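Local coordinates for protein glycosyltransferase (Streptomyces halstedii, PDB 3WAD) that belongs to the GT-B glycosyltransferases, two-domain proteins whose halves are each built around a parallel, Rossmann-like beta sheet, at residues 3-9 with 30-36; 8-14 with 38-43; 52-56 with 110-115; 103-107 with 132-136. All coordinates share one frame; numbering follows the deposited sequence.

All four contacts belong to the N-terminal half of the chain and lie on one another's borders. Interaction 1 is a buried strand pair within the parallel sheet, zipped by backbone hydrogen bonds. Interaction 2, also largely buried, takes up the loops and helices that follow the same two strands and shares F8 and A9 with it; there packing and one bridging water replace the ladder. Interaction 3 is only partly buried: a loop leaving the outermost strand 49-52 meets helix 109-122 through a single aspartate-to-amide bond and a patch of aliphatic groups. Interaction 4, buried again, joins the end of helix 89-106 to the start of helix 135-141 with apolar side chains and a bridging water.

Interaction 1: residues 3-9 with 30-36; sequences VLMTVFA and EVHIASH
The imidazole of H36 turns its edge to segment 3-9: F8 CA lies in the ring plane, 3.7 Å from H36 CE1, and A9 N donates to H36 ND1 near that plane in a weak bond of 3.1 Å. Histidine suits this spot because a ring nitrogen can accept from a backbone amide where the strand ladder has ended. One residue earlier S35 has its OG anti to the backbone N (chi1 -170°), which carries the hydroxyl across to V7 O at 2.6 Å, tilted out of the carbonyl plane; the same OG is also bonded to N39 ND2. Further back the main chains pair in parallel, and with the helices between them strands 2-6 and 30-35 form the beta-alpha-beta crossover that opens the Rossmann-like domain. The ladder includes M5 N to H32 O at 2.9 Å and A34 N to M5 O at 2.8 Å. A34 O takes two donors, V7 N and, from above the carbonyl plane, T6 OG1. On one face M5 SD packs 3.6 Å from V31 CG1 and 3.8 Å from I33 CD1, a flexible thioether filling in between branched neighbours under helix 18-27. On the other, L4 CD1 touches the small A34 CB beneath L115 of helix 109-122.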
# COMPACT_ATOMS: atom_id res chain seq x y z
N VAL B 3 6.84 -11.86 -7.55
CA VAL B 3 7.41 -12.10 -6.21
C VAL B 3 6.36 -12.73 -5.33
O VAL B 3 5.29 -12.17 -5.09
CB VAL B 3 7.83 -10.81 -5.58
CG1 VAL B 3 8.61 -11.07 -4.17
CG2 VAL B 3 8.65 -9.98 -6.54
N LEU B 4 6.64 -13.90 -4.85
CA LEU B 4 5.77 -14.53 -3.91
C LEU B 4 6.31 -14.25 -2.47
O LEU B 4 7.34 -14.78 -2.06
CB LEU B 4 5.64 -16.03 -4.22
CG LEU B 4 4.85 -16.92 -3.30
CD1 LEU B 4 3.36 -16.41 -3.23
CD2 LEU B 4 4.91 -18.43 -3.64
N MET B 5 5.59 -13.44 -1.71
CA MET B 5 5.96 -13.16 -0.31
C MET B 5 5.08 -13.94 0.61
O MET B 5 3.87 -14.06 0.34
CB MET B 5 5.77 -11.70 -0.02
CG MET B 5 6.55 -10.84 -1.07
SD MET B 5 6.51 -9.06 -0.70
CE MET B 5 7.46 -8.93 0.84
N THR B 6 5.66 -14.52 1.66
CA THR B 6 4.82 -15.34 2.49
C THR B 6 5.10 -14.97 3.97
O THR B 6 6.23 -14.70 4.35
CB THR B 6 4.94 -16.79 2.15
OG1 THR B 6 4.04 -17.56 2.97
CG2 THR B 6 6.40 -17.30 2.30
N VAL B 7 4.05 -14.92 4.77
CA VAL B 7 4.20 -14.63 6.21
C VAL B 7 3.10 -15.42 6.93
O VAL B 7 1.97 -15.51 6.40
CB VAL B 7 4.20 -13.09 6.48
CG1 VAL B 7 2.89 -12.48 6.03
CG2 VAL B 7 4.38 -12.78 7.98
N PHE B 8 3.40 -16.02 8.10
CA PHE B 8 2.35 -16.64 8.90
C PHE B 8 1.30 -15.57 9.36
O PHE B 8 1.59 -14.38 9.31
CB PHE B 8 2.88 -17.49 10.08
CG PHE B 8 3.42 -16.67 11.23
CD1 PHE B 8 2.64 -16.46 12.38
CD2 PHE B 8 4.67 -16.00 11.13
CE1 PHE B 8 3.13 -15.61 13.46
CE2 PHE B 8 5.18 -15.20 12.19
CZ PHE B 8 4.43 -15.02 13.36
N ALA B 9 0.08 -15.99 9.78
CA ALA B 9 -0.99 -15.04 10.11
C ALA B 9 -0.76 -14.29 11.41
O ALA B 9 -1.14 -14.73 12.53
CB ALA B 9 -2.42 -15.73 10.06
N GLU B 30 4.85 -7.82 -9.86
CA GLU B 30 3.58 -8.38 -9.43
C GLU B 30 3.85 -9.11 -8.11
O GLU B 30 4.66 -10.05 -8.07
CB GLU B 30 3.09 -9.48 -10.37
CG GLU B 30 2.91 -9.08 -11.80
CD GLU B 30 1.57 -8.44 -12.03
OE1 GLU B 30 1.54 -7.35 -12.65
OE2 GLU B 30 0.55 -9.01 -11.58
N VAL B 31 3.18 -8.67 -7.04
CA VAL B 31 3.48 -9.19 -5.69
C VAL B 31 2.24 -9.88 -5.15
O VAL B 31 1.16 -9.32 -5.17
CB VAL B 31 3.83 -8.03 -4.81
CG1 VAL B 31 4.16 -8.48 -3.37
CG2 VAL B 31 5.03 -7.25 -5.41
N HIS B 32 2.39 -11.13 -4.76
CA HIS B 32 1.38 -11.85 -4.03
C HIS B 32 1.80 -12.00 -2.55
O HIS B 32 2.96 -12.43 -2.25
CB HIS B 32 1.15 -13.26 -4.64
CG HIS B 32 0.41 -13.25 -5.95
ND1 HIS B 32 0.28 -14.38 -6.73
CD2 HIS B 32 -0.23 -12.27 -6.61
CE1 HIS B 32 -0.44 -14.10 -7.80
NE2 HIS B 32 -0.73 -12.81 -7.77
N ILE B 33 0.87 -11.73 -1.62
CA ILE B 33 1.14 -11.99 -0.19
C ILE B 33 0.37 -13.24 0.22
O ILE B 33 -0.91 -13.22 0.29
CB ILE B 33 0.76 -10.78 0.81
CG1 ILE B 33 1.18 -9.42 0.21
CG2 ILE B 33 1.24 -11.06 2.29
CD1 ILE B 33 2.76 -9.23 0.04
N ALA B 34 1.10 -14.30 0.50
CA ALA B 34 0.42 -15.54 0.84
C ALA B 34 0.49 -15.66 2.33
O ALA B 34 1.58 -15.52 2.89
CB ALA B 34 1.15 -16.76 0.15
N SER B 35 -0.64 -15.99 2.96
CA SER B 35 -0.71 -16.15 4.39
C SER B 35 -1.96 -16.98 4.68
O SER B 35 -2.79 -17.22 3.74
CB SER B 35 -0.73 -14.75 5.06
OG SER B 35 -0.56 -14.77 6.48
N HIS B 36 -2.09 -17.46 5.91
CA HIS B 36 -3.34 -18.12 6.33
C HIS B 36 -4.57 -17.23 6.13
O HIS B 36 -4.47 -16.01 6.08
CB HIS B 36 -3.29 -18.62 7.78
CG HIS B 36 -2.02 -19.34 8.15
ND1 HIS B 36 -0.85 -18.67 8.44
CD2 HIS B 36 -1.75 -20.66 8.34
CE1 HIS B 36 0.09 -19.53 8.77
NE2 HIS B 36 -0.43 -20.75 8.73

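Interaction 2: residues 8-14 with 38-43; sequences FANRSHL and DNVQAI
L14 is extended away from its own amide nitrogen (chi1 170°), and this sends CD2 onto the first turn of the facing helix, 3.6 Å from A42 CB and 3.9 Å from I43 CG1. The small A42 lets the leucine methyl come close to the helix backbone itself. N39, with a similarly extended first torsion (-152°), lays its side chain along the chain at A9 and N10: N39 CB sits 3.6 Å from A9 CB, and N39 ND2 passes 3.8 Å from L14 CB on its way to its hydrogen bond with S35 OG. D38 borders the same alanine, and a water donates to both A9 O and D38 OD2, while the carboxylate also accepts from the backbone amides of L57 and N58. Within segment 8-14, N10 is the N-cap of helix 11-16: its OD1 accepts from H13 N at 2.9 Å, on a lone pair. F8 CE2 lies 3.5 Å over the centre of the H13 ring. The two short helices follow neighbouring parallel strands; their chains come closest at the loops leading in and diverge along the first turns, with L14 and I43 both resting on I33 of strand 30-35 and I43 also reaching A50 of strand 49-52.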
# COMPACT_ATOMS: atom_id res chain seq x y z
N PHE B 8 3.40 -16.02 8.10
CA PHE B 8 2.35 -16.64 8.90
C PHE B 8 1.30 -15.57 9.36
O PHE B 8 1.59 -14.38 9.31
CB PHE B 8 2.88 -17.49 10.08
CG PHE B 8 3.42 -16.67 11.23
CD1 PHE B 8 2.64 -16.46 12.38
CD2 PHE B 8 4.67 -16.00 11.13
CE1 PHE B 8 3.13 -15.61 13.46
CE2 PHE B 8 5.18 -15.20 12.19
CZ PHE B 8 4.43 -15.02 13.36
N ALA B 9 0.08 -15.99 9.78
CA ALA B 9 -0.99 -15.04 10.11
C ALA B 9 -0.76 -14.29 11.41
O ALA B 9 -1.14 -14.73 12.53
CB ALA B 9 -2.42 -15.73 10.06
N ASN B 10 -0.10 -13.14 11.28
CA ASN B 10 0.25 -12.31 12.42
C ASN B 10 0.39 -10.93 11.86
O ASN B 10 1.23 -10.74 10.97
CB ASN B 10 1.62 -12.72 13.03
CG ASN B 10 2.03 -11.80 14.20
OD1 ASN B 10 2.59 -10.71 14.04
ND2 ASN B 10 1.76 -12.26 15.39
N ARG B 11 -0.34 -9.98 12.40
CA ARG B 11 -0.34 -8.65 11.83
C ARG B 11 1.01 -7.93 11.90
O ARG B 11 1.32 -7.16 10.97
CB ARG B 11 -1.43 -7.77 12.46
CG ARG B 11 -1.93 -6.58 11.62
CD ARG B 11 -3.37 -6.16 12.12
NE ARG B 11 -3.53 -6.52 13.53
CZ ARG B 11 -4.27 -7.53 14.00
NH1 ARG B 11 -5.00 -8.30 13.18
NH2 ARG B 11 -4.30 -7.77 15.31
N SER B 12 1.72 -8.07 13.01
CA SER B 12 3.05 -7.44 13.20
C SER B 12 4.04 -7.98 12.16
O SER B 12 4.78 -7.23 11.61
CB SER B 12 3.63 -7.78 14.61
OG SER B 12 2.78 -7.12 15.55
N HIS B 13 4.09 -9.29 11.96
CA HIS B 13 5.06 -9.83 11.02
C HIS B 13 4.61 -9.47 9.62
O HIS B 13 5.46 -9.21 8.77
CB HIS B 13 5.20 -11.32 11.16
CG HIS B 13 5.99 -11.74 12.36
ND1 HIS B 13 7.26 -12.27 12.25
CD2 HIS B 13 5.67 -11.76 13.70
CE1 HIS B 13 7.70 -12.58 13.46
NE2 HIS B 13 6.74 -12.32 14.35
N LEU B 14 3.29 -9.40 9.36
CA LEU B 14 2.80 -8.80 8.10
C LEU B 14 3.28 -7.39 7.87
O LEU B 14 3.90 -7.16 6.82
CB LEU B 14 1.29 -8.89 7.92
CG LEU B 14 0.78 -8.05 6.73
CD1 LEU B 14 1.38 -8.45 5.35
CD2 LEU B 14 -0.77 -7.97 6.71
N ASP B 38 -6.97 -16.26 7.95
CA ASP B 38 -7.19 -15.25 8.96
C ASP B 38 -6.30 -14.02 8.84
O ASP B 38 -6.48 -13.06 9.58
CB ASP B 38 -7.17 -15.81 10.43
CG ASP B 38 -5.94 -16.63 10.76
OD1 ASP B 38 -5.34 -17.31 9.89
OD2 ASP B 38 -5.56 -16.60 11.94
N ASN B 39 -5.32 -14.02 7.93
CA ASN B 39 -4.52 -12.80 7.78
C ASN B 39 -5.03 -12.03 6.56
O ASN B 39 -4.52 -10.98 6.27
CB ASN B 39 -3.01 -13.10 7.60
CG ASN B 39 -2.10 -11.97 8.11
OD1 ASN B 39 -2.50 -11.13 8.88
ND2 ASN B 39 -0.83 -12.00 7.68
N VAL B 40 -6.06 -12.51 5.87
CA VAL B 40 -6.48 -11.84 4.65
C VAL B 40 -6.99 -10.42 4.86
O VAL B 40 -6.65 -9.47 4.15
CB VAL B 40 -7.46 -12.72 3.84
CG1 VAL B 40 -8.30 -11.84 2.81
CG2 VAL B 40 -6.68 -13.89 3.11
N GLN B 41 -7.77 -10.21 5.89
CA GLN B 41 -8.25 -8.89 6.08
C GLN B 41 -7.10 -7.88 6.30
O GLN B 41 -7.19 -6.68 5.83
CB GLN B 41 -9.20 -8.86 7.30
CG GLN B 41 -9.74 -7.43 7.56
CD GLN B 41 -10.56 -6.96 6.41
OE1 GLN B 41 -11.42 -7.68 5.95
NE2 GLN B 41 -10.27 -5.75 5.90
N ALA B 42 -6.12 -8.27 7.11
CA ALA B 42 -4.95 -7.42 7.37
C ALA B 42 -4.19 -7.15 6.03
O ALA B 42 -3.68 -6.05 5.84
CB ALA B 42 -3.99 -8.07 8.38
N ILE B 43 -4.09 -8.15 5.15
CA ILE B 43 -3.35 -7.91 3.91
C ILE B 43 -4.14 -6.90 3.09
O ILE B 43 -3.57 -5.97 2.51
CB ILE B 43 -3.14 -9.21 3.10
CG1 ILE B 43 -2.19 -10.18 3.84
CG2 ILE B 43 -2.55 -8.83 1.73
CD1 ILE B 43 -2.30 -11.64 3.50
O HOH W 1 -3.39 -15.99 13.38

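Interaction 3: residues 52-56 with 110-115; sequences PVGND and TMTADL
G54 N donates to D114 OD2 at 2.9 Å, nearly straight at 161°, meeting the carboxylate from above its plane. Beside this bond the loop presses against the helix, with G54 CA only 3.6 Å from M111 CA; a residue without a side chain fits so close an approach, and its positive phi (69°) is one that glycine takes easily. T110 CG2 covers the same CA at 3.8 Å. V53 supplies the apolar part: its CG1 lies 3.7 Å from D114 CB. M111 CG, anti to the backbone N (chi1 -154°), lies 3.6 Å from V53 O, and the bend at chi2 turns the rest of the flexible chain so that CE meets V53 CG2 at 4.0 Å. In the next shell the backbone of V53 pairs with S35, so the loop leaves strand 49-52 still tied to its neighbour in the sheet. M111 also touches T6 of strand 2-6, H36 and A135 of helix 135-141, while L115 seats helix 109-122 on the Rossmann-like sheet at L4, T6 and A34. At the outer margin D114 packs on R240 of the second subunit. One polar bond settles the loop amide while aliphatic groups fill in below, and that N-H would probably stabilise a negative charge on D114.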
# COMPACT_ATOMS: atom_id res chain seq x y z
N PRO B 52 -4.66 -16.66 -0.00
CA PRO B 52 -4.86 -17.46 1.21
C PRO B 52 -4.30 -18.87 1.02
O PRO B 52 -4.50 -19.49 -0.05
CB PRO B 52 -6.39 -17.55 1.36
CG PRO B 52 -6.96 -16.45 0.42
CD PRO B 52 -5.91 -16.16 -0.63
N VAL B 53 -3.62 -19.39 2.05
CA VAL B 53 -2.99 -20.73 1.99
C VAL B 53 -3.20 -21.44 3.31
O VAL B 53 -3.10 -20.83 4.38
CB VAL B 53 -1.46 -20.61 1.59
CG1 VAL B 53 -1.30 -20.34 0.15
CG2 VAL B 53 -0.67 -19.50 2.37
N GLY B 54 -3.49 -22.73 3.30
CA GLY B 54 -3.72 -23.45 4.55
C GLY B 54 -5.00 -23.04 5.26
O GLY B 54 -5.86 -22.39 4.66
N ASN B 55 -5.12 -23.43 6.53
CA ASN B 55 -6.34 -23.19 7.35
C ASN B 55 -6.02 -22.08 8.29
O ASN B 55 -4.83 -21.78 8.44
CB ASN B 55 -6.75 -24.44 8.14
CG ASN B 55 -6.99 -25.69 7.22
OD1 ASN B 55 -6.37 -26.75 7.41
ND2 ASN B 55 -7.89 -25.56 6.26
N ASP B 56 -7.05 -21.43 8.85
CA ASP B 56 -6.83 -20.35 9.82
C ASP B 56 -5.77 -20.82 10.81
O ASP B 56 -5.84 -21.96 11.32
CB ASP B 56 -8.11 -20.01 10.63
CG ASP B 56 -9.18 -19.18 9.81
OD1 ASP B 56 -9.01 -18.83 8.60
OD2 ASP B 56 -10.22 -18.86 10.41
N THR B 110 -0.55 -28.42 5.36
CA THR B 110 -1.61 -27.86 4.49
C THR B 110 -1.17 -26.50 3.92
O THR B 110 -1.24 -26.28 2.70
CB THR B 110 -2.93 -27.71 5.18
OG1 THR B 110 -3.36 -29.02 5.68
CG2 THR B 110 -3.99 -27.17 4.12
N MET B 111 -0.71 -25.59 4.78
CA MET B 111 -0.21 -24.29 4.33
C MET B 111 0.92 -24.44 3.35
O MET B 111 0.97 -23.74 2.33
CB MET B 111 0.20 -23.47 5.56
CG MET B 111 0.14 -22.04 5.37
SD MET B 111 1.78 -21.65 5.13
CE MET B 111 1.89 -19.90 5.42
N THR B 112 1.85 -25.34 3.69
CA THR B 112 3.00 -25.61 2.87
C THR B 112 2.57 -26.23 1.51
O THR B 112 3.04 -25.79 0.48
CB THR B 112 4.04 -26.44 3.67
OG1 THR B 112 4.42 -25.71 4.87
CG2 THR B 112 5.32 -26.73 2.86
N ALA B 113 1.70 -27.22 1.52
CA ALA B 113 1.23 -27.80 0.24
C ALA B 113 0.50 -26.72 -0.64
O ALA B 113 0.84 -26.49 -1.89
CB ALA B 113 0.39 -29.04 0.54
N ASP B 114 -0.39 -25.95 -0.00
CA ASP B 114 -1.01 -24.82 -0.73
C ASP B 114 -0.01 -23.87 -1.24
O ASP B 114 -0.16 -23.39 -2.36
CB ASP B 114 -2.04 -23.99 0.09
CG ASP B 114 -3.29 -24.76 0.39
OD1 ASP B 114 -3.28 -26.01 0.17
OD2 ASP B 114 -4.28 -24.15 0.88
N LEU B 115 0.99 -23.50 -0.44
CA LEU B 115 1.99 -22.55 -1.02
C LEU B 115 2.85 -23.17 -2.18
O LEU B 115 3.20 -22.46 -3.13
CB LEU B 115 2.92 -21.91 0.05
CG LEU B 115 3.84 -20.76 -0.39
CD1 LEU B 115 3.02 -19.47 -0.67
CD2 LEU B 115 4.87 -20.44 0.71

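Interaction 4: residues 103-107 with 132-136; sequences YEYMA and LTYAG
L132 lies against M106 and Y103: its CB meets M106 CE at 3.9 Å, and with CG anti to the carbonyl carbon (chi1 -64°) the branch then reaches out between the two partners. CD1 stays by the same M106 methyl, at 4.1 Å, and CD2 reaches the hydroxyl end of Y103 obliquely, 3.4 Å from CZ and 3.2 Å from OH. A leucine suits this place, since its fork can serve a thioether and a phenol at once. M106 SD in turn lies at the edge of the Y103 ring, in its plane. The tyrosine's CD2 makes a looser contact with Y134 CE1, while the hydroxyl of Y134 is bonded to V200 O. Closer to the helix ends the side chains shrink: A107 CB faces A135 CB at 4.0 Å, small residues that let the end of helix 89-106 come near the start of helix 135-141, just after strand 126-130 of the Rossmann-like sheet. Between the two segments a water donates to Y103 O at 2.8 Å and L132 O at 2.7 Å and accepts from Y134 N at 2.8 Å. The direct contacts are thus apolar, and the polar link between the segments is made by one water that joins three backbone groups.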
# COMPACT_ATOMS: atom_id res chain seq x y z
N TYR B 103 7.39 -24.05 14.74
CA TYR B 103 7.36 -23.33 13.47
C TYR B 103 6.59 -24.16 12.47
O TYR B 103 5.93 -23.62 11.61
CB TYR B 103 8.76 -22.99 12.97
CG TYR B 103 9.48 -21.89 13.79
CD1 TYR B 103 8.75 -21.00 14.60
CD2 TYR B 103 10.91 -21.78 13.76
CE1 TYR B 103 9.40 -20.01 15.35
CE2 TYR B 103 11.58 -20.77 14.55
CZ TYR B 103 10.82 -19.88 15.31
OH TYR B 103 11.45 -18.88 16.07
N GLU B 104 6.64 -25.48 12.64
CA GLU B 104 5.83 -26.35 11.84
C GLU B 104 4.35 -26.05 12.02
O GLU B 104 3.60 -25.97 11.02
CB GLU B 104 6.10 -27.82 12.11
CG GLU B 104 5.11 -28.73 11.31
CD GLU B 104 5.40 -28.76 9.83
OE1 GLU B 104 6.45 -28.21 9.32
OE2 GLU B 104 4.51 -29.33 9.12
N TYR B 105 3.94 -25.95 13.29
CA TYR B 105 2.58 -25.55 13.66
C TYR B 105 2.14 -24.23 12.97
O TYR B 105 1.00 -24.10 12.55
CB TYR B 105 2.54 -25.34 15.19
CG TYR B 105 1.18 -25.03 15.71
CD1 TYR B 105 0.36 -26.04 16.22
CD2 TYR B 105 0.72 -23.72 15.72
CE1 TYR B 105 -0.92 -25.75 16.73
CE2 TYR B 105 -0.57 -23.41 16.19
CZ TYR B 105 -1.36 -24.43 16.69
OH TYR B 105 -2.56 -24.12 17.19
N MET B 106 3.05 -23.27 12.90
CA MET B 106 2.82 -21.95 12.33
C MET B 106 2.79 -21.91 10.79
O MET B 106 2.33 -20.89 10.24
CB MET B 106 3.90 -20.95 12.83
CG MET B 106 3.62 -20.52 14.23
SD MET B 106 5.13 -19.94 15.03
CE MET B 106 5.62 -18.59 13.95
N ALA B 107 3.33 -22.94 10.12
CA ALA B 107 3.27 -23.08 8.65
C ALA B 107 3.20 -24.57 8.30
O ALA B 107 4.21 -25.22 7.94
CB ALA B 107 4.47 -22.37 7.93
N LEU B 132 10.12 -16.50 10.26
CA LEU B 132 9.44 -17.53 11.01
C LEU B 132 8.54 -18.38 10.14
O LEU B 132 7.80 -19.22 10.68
CB LEU B 132 8.63 -16.90 12.15
CG LEU B 132 9.48 -16.19 13.20
CD1 LEU B 132 8.65 -15.89 14.51
CD2 LEU B 132 10.71 -16.97 13.57
N THR B 133 8.51 -18.13 8.82
CA THR B 133 7.51 -18.80 7.99
C THR B 133 8.13 -19.88 7.02
O THR B 133 8.34 -19.61 5.83
CB THR B 133 6.69 -17.70 7.17
OG1 THR B 133 6.12 -16.76 8.11
CG2 THR B 133 5.53 -18.39 6.41
N TYR B 134 8.35 -21.08 7.51
CA TYR B 134 9.18 -22.07 6.79
C TYR B 134 8.50 -22.81 5.63
O TYR B 134 9.11 -23.66 4.98
CB TYR B 134 9.87 -23.06 7.78
CG TYR B 134 11.16 -22.46 8.32
CD1 TYR B 134 11.17 -21.60 9.44
CD2 TYR B 134 12.37 -22.67 7.64
CE1 TYR B 134 12.35 -21.03 9.89
CE2 TYR B 134 13.54 -22.13 8.08
CZ TYR B 134 13.53 -21.30 9.21
OH TYR B 134 14.75 -20.77 9.59
N ALA B 135 7.24 -22.51 5.36
CA ALA B 135 6.72 -22.83 4.04
C ALA B 135 7.45 -22.11 2.85
O ALA B 135 7.64 -22.69 1.75
CB ALA B 135 5.20 -22.56 4.02
N GLY B 136 7.88 -20.86 3.08
CA GLY B 136 8.60 -20.01 2.12
C GLY B 136 9.70 -20.74 1.32
O GLY B 136 9.62 -20.83 0.05
O HOH W 2 7.29 -21.76 10.03